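Local coordinates for protein putative hydrolase (Acinetobacter sp. NBRC 100985, PDB 4XUK) that probably hydrolyses organophosphate triesters and lactones at a two-zinc centre of the metallo-beta-lactamase type, at residues A[127-132]-A[176-181]; A[101-106]-A[184-189]. The protein carries 2 engineered substitutions. All coordinates share one frame; numbering follows the deposited sequence.

In the fold
Contact 1 is an edge-strand pairing within one sheet, whereas contact 2 packs that sheet against the other, as in the alpha-beta/beta-alpha sandwich of metallo-beta-lactamases. Their centres lie about 8 Å apart. Strand 129-133 stands between 103-105 and 177-180, so both contacts reach the same sheet; Y131 N lies 2.8 Å from I104 O and T129 O 2.9 Å from I104 N. Soon after strand 177-180 the chain enters the second sheet at 185-186, where I186 meets Y131 and Y180 as well as L105. Strand 103-105 leads towards the zinc ligands H108, H110, D112 and H113, and the V132 side chain is about 11 Å from a zinc ion.

Contact 1: residues A[127-132]-A[176-181]; sequences NATVYV and RFKTYK
The Y131 ring carries K178 CB over one face, 4.1 Å from the ring centroid and displaced toward the rim, a CH-pi contact. The R176 guanidinium has A128 O over one face and T129 CG2 at its edge, in plane but too near, so the placement of this group is doubtful. Its NH1 gives a weak hydrogen bond to N127 O at 3.0 Å; the chain bends at chi2 (-96°), where CD turns toward T129. At the edge of the Y180 ring lies Y131 CB, and its OH is hydrogen-bonded with Y204 OH. F177 meets the valines obliquely: V130 CG1 is 3.8 Å from CD1, and V132 CG1 is 3.7 Å from CZ. Beta-branched valines suit the extended backbone and this apolar patch, which helix 151-173 covers through Y171 and I168. Four backbone bonds join the parallel strands. V130 N to R176 O is short and straight (2.8 Å, 174°). Y180 N to V132 O is long and bent (3.3 Å, 138°). Two parallel neighbouring strands joined through helix 151-173 form a beta-alpha-beta crossover. The chemistry thus sets F177, V130 and V132 as hydrocarbon beneath that helix, while K178 lends its CB to the Y131 face and its NZ makes a weak hydrogen bond to Q175 O.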
loop_
_atom_site.group_PDB
_atom_site.type_symbol
_atom_site.label_atom_id
_atom_site.label_comp_id
_atom_site.label_asym_id
_atom_site.label_seq_id
_atom_site.Cartn_x
_atom_site.Cartn_y
_atom_site.Cartn_z
ATOM N N ASN A 127 -26.857 15.125 -8.342
ATOM C CA ASN A 127 -26.468 16.153 -9.306
ATOM C C ASN A 127 -25.562 15.646 -10.426
ATOM O O ASN A 127 -25.004 16.432 -11.196
ATOM C CB ASN A 127 -25.791 17.304 -8.576
ATOM C CG ASN A 127 -26.689 17.915 -7.538
ATOM O OD1 ASN A 127 -27.857 18.180 -7.809
ATOM N ND2 ASN A 127 -26.171 18.108 -6.334
ATOM N N ALA A 128 -25.430 14.331 -10.521
ATOM C CA ALA A 128 -24.482 13.738 -11.448
ATOM C C ALA A 128 -25.146 13.210 -12.707
ATOM O O ALA A 128 -26.256 12.654 -12.671
ATOM C CB ALA A 128 -23.718 12.604 -10.768
ATOM N N THR A 129 -24.454 13.357 -13.824
ATOM C CA THR A 129 -24.834 12.581 -14.984
ATOM C C THR A 129 -23.823 11.472 -15.261
ATOM O O THR A 129 -22.592 11.641 -15.138
ATOM C CB THR A 129 -25.200 13.459 -16.211
ATOM O OG1 THR A 129 -24.646 12.919 -17.424
ATOM C CG2 THR A 129 -24.762 14.853 -15.994
ATOM N N VAL A 130 -24.391 10.322 -15.590
ATOM C CA VAL A 130 -23.669 9.074 -15.722
ATOM C C VAL A 130 -23.414 8.812 -17.202
ATOM O O VAL A 130 -24.338 8.935 -18.035
ATOM C CB VAL A 130 -24.502 7.927 -15.107
ATOM C CG1 VAL A 130 -23.845 6.585 -15.351
ATOM C CG2 VAL A 130 -24.716 8.166 -13.612
ATOM N N TYR A 131 -22.160 8.489 -17.524
ATOM C CA TYR A 131 -21.743 8.146 -18.890
ATOM C C TYR A 131 -21.190 6.733 -18.966
ATOM O O TYR A 131 -20.472 6.282 -18.063
ATOM C CB TYR A 131 -20.606 9.052 -19.354
ATOM C CG TYR A 131 -20.983 10.480 -19.616
ATOM C CD1 TYR A 131 -21.111 11.391 -18.575
ATOM C CD2 TYR A 131 -21.175 10.927 -20.913
ATOM C CE1 TYR A 131 -21.449 12.719 -18.826
ATOM C CE2 TYR A 131 -21.514 12.245 -21.173
ATOM C CZ TYR A 131 -21.640 13.132 -20.128
ATOM O OH TYR A 131 -21.976 14.439 -20.398
ATOM N N VAL A 132 -21.469 6.062 -20.077
ATOM C CA VAL A 132 -20.864 4.764 -20.370
ATOM C C VAL A 132 -20.828 4.675 -21.901
ATOM O O VAL A 132 -21.552 5.419 -22.583
ATOM C CB VAL A 132 -21.704 3.626 -19.741
ATOM C CG1 VAL A 132 -23.043 3.491 -20.476
ATOM C CG2 VAL A 132 -20.928 2.310 -19.717
ATOM N N ARG A 176 -30.292 11.939 -17.177
ATOM C CA ARG A 176 -28.887 12.013 -16.800
ATOM C C ARG A 176 -28.119 10.686 -16.917
ATOM O O ARG A 176 -27.169 10.433 -16.215
ATOM C CB ARG A 176 -28.721 12.618 -15.416
ATOM C CG ARG A 176 -29.447 13.918 -15.208
ATOM C CD ARG A 176 -28.554 15.096 -15.430
ATOM N NE ARG A 176 -28.596 15.882 -14.255
ATOM C CZ ARG A 176 -27.588 16.396 -13.582
ATOM N NH1 ARG A 176 -26.326 16.289 -13.907
ATOM N NH2 ARG A 176 -27.906 17.031 -12.531
ATOM N N PHE A 177 -28.555 9.857 -17.833
ATOM C CA PHE A 177 -27.778 8.682 -18.223
ATOM C C PHE A 177 -27.445 8.830 -19.701
ATOM O O PHE A 177 -28.343 8.873 -20.554
ATOM C CB PHE A 177 -28.574 7.406 -17.974
ATOM C CG PHE A 177 -27.845 6.156 -18.369
ATOM C CD1 PHE A 177 -26.854 5.633 -17.553
ATOM C CD2 PHE A 177 -28.150 5.511 -19.557
ATOM C CE1 PHE A 177 -26.181 4.476 -17.920
ATOM C CE2 PHE A 177 -27.481 4.365 -19.928
ATOM C CZ PHE A 177 -26.501 3.848 -19.111
ATOM N N LYS A 178 -26.155 8.909 -20.004
ATOM C CA LYS A 178 -25.710 9.291 -21.333
ATOM C C LYS A 178 -24.779 8.221 -21.883
ATOM O O LYS A 178 -24.112 7.517 -21.118
ATOM C CB LYS A 178 -24.955 10.619 -21.263
ATOM C CG LYS A 178 -25.701 11.748 -20.571
ATOM C CD LYS A 178 -26.948 12.136 -21.349
ATOM C CE LYS A 178 -27.558 13.427 -20.821
ATOM N NZ LYS A 178 -28.686 13.869 -21.692
ATOM N N THR A 179 -24.733 8.095 -23.205
ATOM C CA THR A 179 -23.713 7.260 -23.835
ATOM C C THR A 179 -22.806 8.107 -24.723
ATOM O O THR A 179 -23.172 9.224 -25.104
ATOM C CB THR A 179 -24.318 6.075 -24.620
ATOM O OG1 THR A 179 -25.044 6.553 -25.756
ATOM C CG2 THR A 179 -25.258 5.274 -23.725
ATOM N N TYR A 180 -21.615 7.588 -25.025
ATOM C CA TYR A 180 -20.649 8.313 -25.850
ATOM C C TYR A 180 -20.039 7.400 -26.904
ATOM O O TYR A 180 -20.178 6.171 -26.841
ATOM C CB TYR A 180 -19.525 8.926 -24.996
ATOM C CG TYR A 180 -18.717 7.894 -24.234
ATOM C CD1 TYR A 180 -17.735 7.140 -24.872
ATOM C CD2 TYR A 180 -18.944 7.667 -22.884
ATOM C CE1 TYR A 180 -17.011 6.192 -24.191
ATOM C CE2 TYR A 180 -18.212 6.717 -22.184
ATOM C CZ TYR A 180 -17.249 5.988 -22.848
ATOM O OH TYR A 180 -16.517 5.034 -22.173
ATOM N N LYS A 181 -19.306 7.985 -27.818
ATOM C CA LYS A 181 -18.579 7.241 -28.812
ATOM C C LYS A 181 -17.097 7.557 -28.761
ATOM O O LYS A 181 -16.718 8.562 -28.263
ATOM C CB LYS A 181 -19.138 7.578 -30.183
ATOM C CG LYS A 181 -20.353 6.785 -30.528
ATOM C CD LYS A 181 -20.084 5.269 -30.457
ATOM C CE LYS A 181 -18.710 4.882 -31.019
ATOM N NZ LYS A 181 -17.860 4.176 -30.044
HETATM O O HOH W 1 -27.439 19.022 -11.039
#

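Contact 2: residues A[101-106]-A[184-189]; sequences VDTILL and DDIQGF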
loop_
_atom_site.group_PDB
_atom_site.type_symbol
_atom_site.label_atom_id
_atom_site.label_comp_id
_atom_site.label_asym_id
_atom_site.label_seq_id
_atom_site.Cartn_x
_atom_site.Cartn_y
_atom_site.Cartn_z
ATOM N N VAL A 101 -20.659 15.425 -6.604
ATOM C CA VAL A 101 -20.365 14.675 -7.824
ATOM C C VAL A 101 -21.250 15.157 -8.985
ATOM O O VAL A 101 -22.484 15.051 -8.936
ATOM C CB VAL A 101 -20.523 13.165 -7.614
ATOM C CG1 VAL A 101 -20.172 12.412 -8.900
ATOM C CG2 VAL A 101 -19.629 12.702 -6.448
ATOM N N ASP A 102 -20.591 15.715 -9.990
ATOM C CA ASP A 102 -21.149 16.296 -11.225
ATOM C C ASP A 102 -21.264 15.301 -12.397
ATOM O O ASP A 102 -22.115 15.409 -13.212
ATOM C CB ASP A 102 -20.226 17.392 -11.795
ATOM C CG ASP A 102 -19.881 18.404 -10.827
ATOM O OD1 ASP A 102 -20.770 18.994 -10.257
ATOM O OD2 ASP A 102 -18.722 18.602 -10.592
ATOM N N THR A 103 -20.297 14.406 -12.474
ATOM C CA THR A 103 -20.148 13.443 -13.531
ATOM C C THR A 103 -19.686 12.067 -13.015
ATOM O O THR A 103 -18.832 11.964 -12.166
ATOM C CB THR A 103 -19.149 13.909 -14.575
ATOM O OG1 THR A 103 -19.435 15.213 -14.975
ATOM C CG2 THR A 103 -19.133 12.993 -15.768
ATOM N N ILE A 104 -20.262 11.029 -13.583
ATOM C CA ILE A 104 -19.837 9.668 -13.284
ATOM C C ILE A 104 -19.470 8.986 -14.599
ATOM O O ILE A 104 -20.281 8.934 -15.519
ATOM C CB ILE A 104 -20.956 8.876 -12.560
ATOM C CG1 ILE A 104 -21.277 9.530 -11.209
ATOM C CG2 ILE A 104 -20.575 7.394 -12.403
ATOM C CD1 ILE A 104 -22.428 8.897 -10.445
ATOM N N LEU A 105 -18.234 8.503 -14.692
ATOM C CA LEU A 105 -17.799 7.729 -15.854
ATOM C C LEU A 105 -17.731 6.253 -15.475
ATOM O O LEU A 105 -17.110 5.875 -14.471
ATOM C CB LEU A 105 -16.431 8.199 -16.356
ATOM C CG LEU A 105 -16.273 9.690 -16.633
ATOM C CD1 LEU A 105 -14.839 10.023 -17.023
ATOM C CD2 LEU A 105 -17.273 10.200 -17.655
ATOM N N LEU A 106 -18.379 5.423 -16.276
ATOM C CA LEU A 106 -18.383 3.987 -16.035
ATOM C C LEU A 106 -17.475 3.295 -17.042
ATOM O O LEU A 106 -17.623 3.488 -18.247
ATOM C CB LEU A 106 -19.815 3.441 -16.153
ATOM C CG LEU A 106 -20.792 4.020 -15.122
ATOM C CD1 LEU A 106 -22.179 3.451 -15.309
ATOM C CD2 LEU A 106 -20.303 3.793 -13.682
ATOM N N ASP A 184 -14.927 11.041 -28.296
ATOM C CA ASP A 184 -15.608 11.917 -27.369
ATOM C C ASP A 184 -14.703 12.259 -26.178
ATOM O O ASP A 184 -14.010 11.432 -25.678
ATOM C CB ASP A 184 -16.948 11.339 -26.913
ATOM C CG ASP A 184 -18.041 11.524 -27.909
ATOM O OD1 ASP A 184 -17.779 12.076 -28.975
ATOM O OD2 ASP A 184 -19.184 11.108 -27.656
ATOM N N ASP A 185 -14.634 13.514 -25.820
ATOM C CA ASP A 185 -13.965 13.923 -24.593
ATOM C C ASP A 185 -15.061 14.307 -23.612
ATOM O O ASP A 185 -16.005 15.002 -23.986
ATOM C CB ASP A 185 -13.071 15.135 -24.846
ATOM C CG ASP A 185 -11.654 14.760 -25.260
ATOM O OD1 ASP A 185 -11.415 13.617 -25.711
ATOM O OD2 ASP A 185 -10.768 15.636 -25.144
ATOM N N ILE A 186 -14.949 13.850 -22.369
ATOM C CA ILE A 186 -15.925 14.200 -21.341
ATOM C C ILE A 186 -15.214 14.772 -20.132
ATOM O O ILE A 186 -14.422 14.071 -19.500
ATOM C CB ILE A 186 -16.717 12.966 -20.888
ATOM C CG1 ILE A 186 -17.319 12.255 -22.098
ATOM C CG2 ILE A 186 -17.783 13.362 -19.859
ATOM C CD1 ILE A 186 -17.650 10.809 -21.861
ATOM N N GLN A 187 -15.500 16.039 -19.819
ATOM C CA GLN A 187 -14.909 16.729 -18.667
ATOM C C GLN A 187 -13.389 16.731 -18.725
ATOM O O GLN A 187 -12.718 16.680 -17.688
ATOM C CB GLN A 187 -15.367 16.087 -17.353
ATOM C CG GLN A 187 -16.843 16.289 -17.027
ATOM C CD GLN A 187 -17.110 17.614 -16.326
ATOM O OE1 GLN A 187 -16.419 18.609 -16.562
ATOM N NE2 GLN A 187 -18.123 17.633 -15.466
ATOM N N GLY A 188 -12.850 16.769 -19.939
ATOM C CA GLY A 188 -11.412 16.774 -20.126
ATOM C C GLY A 188 -10.803 15.386 -20.117
ATOM O O GLY A 188 -9.592 15.241 -20.296
ATOM N N PHE A 189 -11.631 14.366 -19.902
ATOM C CA PHE A 189 -11.161 12.987 -19.971
ATOM C C PHE A 189 -11.248 12.476 -21.398
ATOM O O PHE A 189 -12.221 12.753 -22.106
ATOM C CB PHE A 189 -11.981 12.068 -19.052
ATOM C CG PHE A 189 -11.741 12.301 -17.582
ATOM C CD1 PHE A 189 -12.313 13.393 -16.930
ATOM C CD2 PHE A 189 -10.947 11.428 -16.854
ATOM C CE1 PHE A 189 -12.098 13.607 -15.570
ATOM C CE2 PHE A 189 -10.729 11.630 -15.506
ATOM C CZ PHE A 189 -11.300 12.724 -14.858
#
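I186 brings CG2 to within 3.9 Å of L105 CD2, the two side chains running alongside one another in opposite senses; CG2 stands anti to the backbone N, on the branch that faces strand 103-105. An isoleucine suits this place, since Y131 and Y180 of the first sheet also pack on it. I186 opens a type I' turn ending at F189, closed by F189 N to I186 O (2.8 Å) and I186 N to F189 O (3.0 Å), the two-residue beta hairpin that joins strands 185-186 and 189-193. Q187, at the first corner, bends at chi2 (-85°), which sets CD beside T103 OG1; its NE2 then donates to that oxygen. The bond from Q187 NE2 to T103 OG1 is short and straight, 2.8 Å and 173°, with the hydroxyl oxygen in the amide plane; OE1 has a weak bond to S68. G188 takes the second corner with positive phi (85°), where a CB would press against the preceding carbonyl oxygen. F189 then turns one ring face to L105 CD1, a CH-pi contact 4.2 Å from the centroid and offset toward the rim, with I70, I72 and L206 also against the ring. The chemistry is therefore graded: weakly directional apolar contacts of leucine, isoleucine and phenylalanine join the sheets in the interior, and the partly exposed Q187 adds one directed bond that fixes the hairpin tip against T103.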